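Local coordinates for protein TCR beta chain (Gallus gallus, PDB 6LIR) that forms the beta subunit of the chicken alpha-beta T-cell receptor, which probably recognises antigen peptides presented by MHC molecules, at residues 7-12 with 108-113; 112-117 with 145-150. All coordinates share one frame; numbering follows the deposited sequence.

Starting from the N terminus, the chain lays down strand 7-11 and, with 95 residues between, the end of strand 100-110 returns to it, so contact 1 closes nearly the whole variable domain into one loop. The chain then leaves through 112-117, which contact 2 ties to 145-150 after a shorter loop of 27 residues containing strand 120-124, helix 128-134 and most of strand 136-146. The loops follow one another, neither nested nor crossing, and overlap at K112 and N113. The centres of contact 1 and contact 2 lie about 9 Å apart. L110 against F147, V9 against I116, T108 against P148 and I7 against H150 pack directly, joining the variable sheet to the linker and the constant domain.

Contact 1: 7-12 with 108-113; sequences ILVLKE and TVLGKN
In this V-set immunoglobulin domain, strand 7-11 runs parallel to the last strand, 100-110, as the A' and G strands do in variable domains, and is the outermost strand of the sheet within this chain. Three backbone bonds set the register: T108 N to L8 O, L10 N to T108 O at 2.7 Å, and L110 N to L10 O at 2.6 Å. The last two are nearly straight, with 170° and 174° at the hydrogen. L10 bonds through its N-H to T108 and through its carbonyl to L110, two residues further on, the pattern of parallel strands.

The side chains part to two faces. V9 and L110 share one with T108: V9 CG1, anti to its backbone N (chi1 -177°), reaches L110 CG at 4.0 Å, the two side chains crossing obliquely. This face meets the constant domain, since V9 also touches F206 and L110 touches F147. L10 and V109 lie on the other face, L10 CB 4.4 Å from V109 CG2. Both L10 and L110 hold CG anti to the carbonyl carbon, beside the backbone N.

Past the strands, E12 bends at chi2 and K112 at chi3, and their opposite charges stay apart, E12 OE2 6.9 Å from K112 NZ. The closest side-chain touch is methylene on methylene, E12 CB to K112 CG at 3.4 Å.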
# COMPACT_ATOMS: atom_id res chain seq x y z
N ILE B 7 -6.62 11.15 4.88
CA ILE B 7 -7.75 10.33 5.31
C ILE B 7 -8.93 11.23 5.63
O ILE B 7 -8.77 12.30 6.23
CB ILE B 7 -7.40 9.49 6.56
CG1 ILE B 7 -6.26 8.51 6.26
CG2 ILE B 7 -8.62 8.74 7.07
CD1 ILE B 7 -5.88 7.65 7.45
N LEU B 8 -10.13 10.80 5.22
CA LEU B 8 -11.36 11.49 5.55
C LEU B 8 -12.45 10.47 5.85
O LEU B 8 -12.59 9.48 5.14
CB LEU B 8 -11.80 12.41 4.40
CG LEU B 8 -12.95 13.38 4.68
CD1 LEU B 8 -12.53 14.44 5.69
CD2 LEU B 8 -13.42 14.02 3.40
N VAL B 9 -13.22 10.73 6.90
CA VAL B 9 -14.34 9.88 7.28
C VAL B 9 -15.59 10.76 7.37
O VAL B 9 -15.59 11.77 8.07
CB VAL B 9 -14.11 9.16 8.62
CG1 VAL B 9 -15.28 8.24 8.92
CG2 VAL B 9 -12.80 8.37 8.57
N LEU B 10 -16.64 10.36 6.67
CA LEU B 10 -17.88 11.13 6.62
C LEU B 10 -19.04 10.30 7.15
O LEU B 10 -19.00 9.07 7.18
CB LEU B 10 -18.20 11.58 5.20
CG LEU B 10 -17.18 12.47 4.49
CD1 LEU B 10 -17.69 12.80 3.10
CD2 LEU B 10 -16.94 13.74 5.30
N LYS B 11 -20.08 11.01 7.56
CA LYS B 11 -21.36 10.41 7.93
C LYS B 11 -22.32 10.49 6.75
O LYS B 11 -22.12 11.26 5.80
CB LYS B 11 -21.97 11.11 9.15
CG LYS B 11 -21.38 10.70 10.50
CD LYS B 11 -20.86 11.91 11.26
CE LYS B 11 -19.54 12.36 10.67
NZ LYS B 11 -18.88 13.53 11.35
N GLU B 12 -23.35 9.65 6.80
CA GLU B 12 -24.36 9.63 5.75
C GLU B 12 -25.01 11.00 5.60
O GLU B 12 -25.24 11.71 6.58
CB GLU B 12 -25.42 8.58 6.05
CG GLU B 12 -26.01 7.91 4.83
CD GLU B 12 -26.18 6.41 5.02
OE1 GLU B 12 -25.55 5.64 4.27
OE2 GLU B 12 -26.93 6.02 5.94
N THR B 108 -14.08 7.26 3.77
CA THR B 108 -15.03 6.26 4.23
C THR B 108 -16.31 6.98 4.65
O THR B 108 -16.25 7.95 5.42
CB THR B 108 -14.47 5.45 5.41
OG1 THR B 108 -13.11 5.08 5.14
CG2 THR B 108 -15.29 4.19 5.64
N VAL B 109 -17.44 6.52 4.14
CA VAL B 109 -18.73 7.09 4.49
C VAL B 109 -19.40 6.14 5.47
O VAL B 109 -19.65 4.97 5.15
CB VAL B 109 -19.62 7.31 3.26
CG1 VAL B 109 -21.01 7.75 3.69
CG2 VAL B 109 -18.99 8.35 2.35
N LEU B 110 -19.66 6.63 6.68
CA LEU B 110 -20.22 5.83 7.75
C LEU B 110 -21.72 6.03 7.90
O LEU B 110 -22.31 7.01 7.43
CB LEU B 110 -19.51 6.13 9.07
CG LEU B 110 -18.16 5.41 9.22
CD1 LEU B 110 -17.81 5.22 10.68
CD2 LEU B 110 -18.17 4.07 8.48
N GLY B 111 -22.34 5.07 8.58
CA GLY B 111 -23.71 5.22 9.02
C GLY B 111 -23.82 6.25 10.13
O GLY B 111 -22.92 6.39 10.96
N LYS B 112 -24.94 6.97 10.17
CA LYS B 112 -25.07 8.12 11.06
C LYS B 112 -25.27 7.69 12.50
O LYS B 112 -25.57 8.52 13.36
CB LYS B 112 -26.29 8.95 10.66
CG LYS B 112 -26.72 8.82 9.22
CD LYS B 112 -28.09 9.47 9.04
CE LYS B 112 -28.07 10.91 9.56
NZ LYS B 112 -29.21 11.73 9.07
N ASN B 113 -25.11 6.40 12.76
CA ASN B 113 -25.15 5.75 14.06
C ASN B 113 -23.78 5.30 14.52
O ASN B 113 -23.44 5.47 15.69
CB ASN B 113 -26.08 4.54 13.98
CG ASN B 113 -25.92 3.80 12.67
OD1 ASN B 113 -26.33 4.30 11.62
ND2 ASN B 113 -25.29 2.63 12.70

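Contact 2: 112-117 with 145-150; sequences KNSEII and GFFPDH
The linker between the variable and constant domains, 112-117, runs alongside the end of strand 136-146 of the constant domain, where the chain turns a corner at G145, and the turn that follows through F147 and P148, the latter preceded by a cis peptide bond. A single antiparallel bridge, the hydrogen-bonded pair I117 and F147, joins the two. I117 N donates to F147 O at 3.0 Å and F147 N donates to I117 O at 3.1 Å, with 152° and 161° at the hydrogens; each donor approaches in the carbonyl plane, on a lone pair.

The isoleucines pack around this bridge. I116 places CG2, anti to its backbone N, 3.3 Å from F147 O, so that carbonyl is met by a methyl as well as by the I117 amide. I117 sets its own CG2 3.2 Å from G145 O, while its CD1 turns to F147 CB at 3.9 Å.

F147 contributes the largest share of the buried surface. With CG anti to the backbone N (chi1 -171°), its ring extends along the linker: CD2 is 3.6 Å from E115 O, and CE2 lies near S114 CB, both approached obliquely. P148 CB sits over the centre of one ring face, 4.2 Å above the plane. F146 goes elsewhere: its CG takes the crowded position between backbone N and carbonyl carbon, and the ring, buried against Y179 and L181, has P148 O and D149 O at its edge, in plane.

Two residues, G145 and F146, stand opposite the single residue Y179 of strand 178-188, a G1 beta bulge. Beyond it, D149 OD2 makes a salt bridge with R106 of the variable domain. In this chain the turn is held against the interdomain linker; a Gly-Phe-(Phe/Tyr)-Pro turn with a cis peptide before the proline, leaving the B strand, is typical of C1-set immunoglobulin domains.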
# COMPACT_ATOMS: atom_id res chain seq x y z
N LYS B 112 -24.94 6.97 10.17
CA LYS B 112 -25.07 8.12 11.06
C LYS B 112 -25.27 7.69 12.50
O LYS B 112 -25.57 8.52 13.36
CB LYS B 112 -26.29 8.95 10.66
CG LYS B 112 -26.72 8.82 9.22
CD LYS B 112 -28.09 9.47 9.04
CE LYS B 112 -28.07 10.91 9.56
NZ LYS B 112 -29.21 11.73 9.07
N ASN B 113 -25.11 6.40 12.76
CA ASN B 113 -25.15 5.75 14.06
C ASN B 113 -23.78 5.30 14.52
O ASN B 113 -23.44 5.47 15.69
CB ASN B 113 -26.08 4.54 13.98
CG ASN B 113 -25.92 3.80 12.67
OD1 ASN B 113 -26.33 4.30 11.62
ND2 ASN B 113 -25.29 2.63 12.70
N SER B 114 -22.99 4.75 13.60
CA SER B 114 -21.67 4.23 13.95
C SER B 114 -20.73 5.37 14.31
O SER B 114 -20.71 6.42 13.66
CB SER B 114 -21.10 3.43 12.78
OG SER B 114 -21.45 2.06 12.87
N GLU B 115 -19.93 5.15 15.35
CA GLU B 115 -18.90 6.10 15.73
C GLU B 115 -17.53 5.62 15.30
O GLU B 115 -17.30 4.42 15.07
CB GLU B 115 -18.93 6.36 17.24
CG GLU B 115 -19.67 7.63 17.60
CD GLU B 115 -19.02 8.38 18.75
OE1 GLU B 115 -18.78 9.60 18.60
OE2 GLU B 115 -18.75 7.76 19.79
N ILE B 116 -16.60 6.56 15.21
CA ILE B 116 -15.20 6.25 14.95
C ILE B 116 -14.54 5.87 16.26
O ILE B 116 -14.67 6.59 17.26
CB ILE B 116 -14.49 7.44 14.29
CG1 ILE B 116 -15.08 7.74 12.91
CG2 ILE B 116 -12.99 7.19 14.20
CD1 ILE B 116 -14.80 9.14 12.42
N ILE B 117 -13.82 4.76 16.27
CA ILE B 117 -13.11 4.30 17.46
C ILE B 117 -11.61 4.39 17.18
O ILE B 117 -11.12 3.83 16.20
CB ILE B 117 -13.52 2.87 17.85
CG1 ILE B 117 -15.04 2.77 17.94
CG2 ILE B 117 -12.87 2.48 19.16
CD1 ILE B 117 -15.57 1.38 17.68
N GLY B 145 -8.56 -2.45 17.71
CA GLY B 145 -9.68 -1.82 18.36
C GLY B 145 -10.33 -0.70 17.57
O GLY B 145 -11.26 -0.06 18.09
N PHE B 146 -9.87 -0.42 16.35
CA PHE B 146 -10.28 0.79 15.65
C PHE B 146 -11.36 0.50 14.61
O PHE B 146 -11.52 -0.62 14.13
CB PHE B 146 -9.08 1.48 14.99
CG PHE B 146 -8.35 0.62 13.99
CD1 PHE B 146 -8.75 0.57 12.67
CD2 PHE B 146 -7.24 -0.12 14.37
CE1 PHE B 146 -8.08 -0.20 11.75
CE2 PHE B 146 -6.56 -0.89 13.46
CZ PHE B 146 -6.98 -0.93 12.14
N PHE B 147 -12.12 1.56 14.29
CA PHE B 147 -13.19 1.57 13.30
C PHE B 147 -13.24 2.98 12.71
O PHE B 147 -13.25 3.95 13.48
CB PHE B 147 -14.54 1.20 13.90
CG PHE B 147 -15.61 0.99 12.86
CD1 PHE B 147 -15.73 -0.23 12.21
CD2 PHE B 147 -16.48 2.01 12.53
CE1 PHE B 147 -16.70 -0.42 11.25
CE2 PHE B 147 -17.46 1.82 11.58
CZ PHE B 147 -17.57 0.61 10.93
N PRO B 148 -13.28 3.12 11.37
CA PRO B 148 -13.42 2.06 10.37
C PRO B 148 -12.10 1.40 9.97
O PRO B 148 -11.07 1.61 10.61
CB PRO B 148 -14.04 2.79 9.17
CG PRO B 148 -13.80 4.26 9.40
CD PRO B 148 -13.17 4.45 10.75
N ASP B 149 -12.16 0.59 8.90
CA ASP B 149 -11.05 -0.29 8.56
C ASP B 149 -9.78 0.43 8.15
O ASP B 149 -8.70 -0.18 8.20
CB ASP B 149 -11.48 -1.22 7.42
CG ASP B 149 -11.73 -0.48 6.13
OD1 ASP B 149 -12.19 0.68 6.19
OD2 ASP B 149 -11.46 -1.05 5.05
N HIS B 150 -9.85 1.70 7.76
CA HIS B 150 -8.67 2.37 7.23
C HIS B 150 -7.89 3.09 8.32
O HIS B 150 -8.46 3.85 9.11
CB HIS B 150 -9.00 3.36 6.12
CG HIS B 150 -7.80 3.72 5.30
ND1 HIS B 150 -7.07 4.87 5.51
CD2 HIS B 150 -7.18 3.06 4.29
CE1 HIS B 150 -6.06 4.91 4.66
NE2 HIS B 150 -6.11 3.83 3.90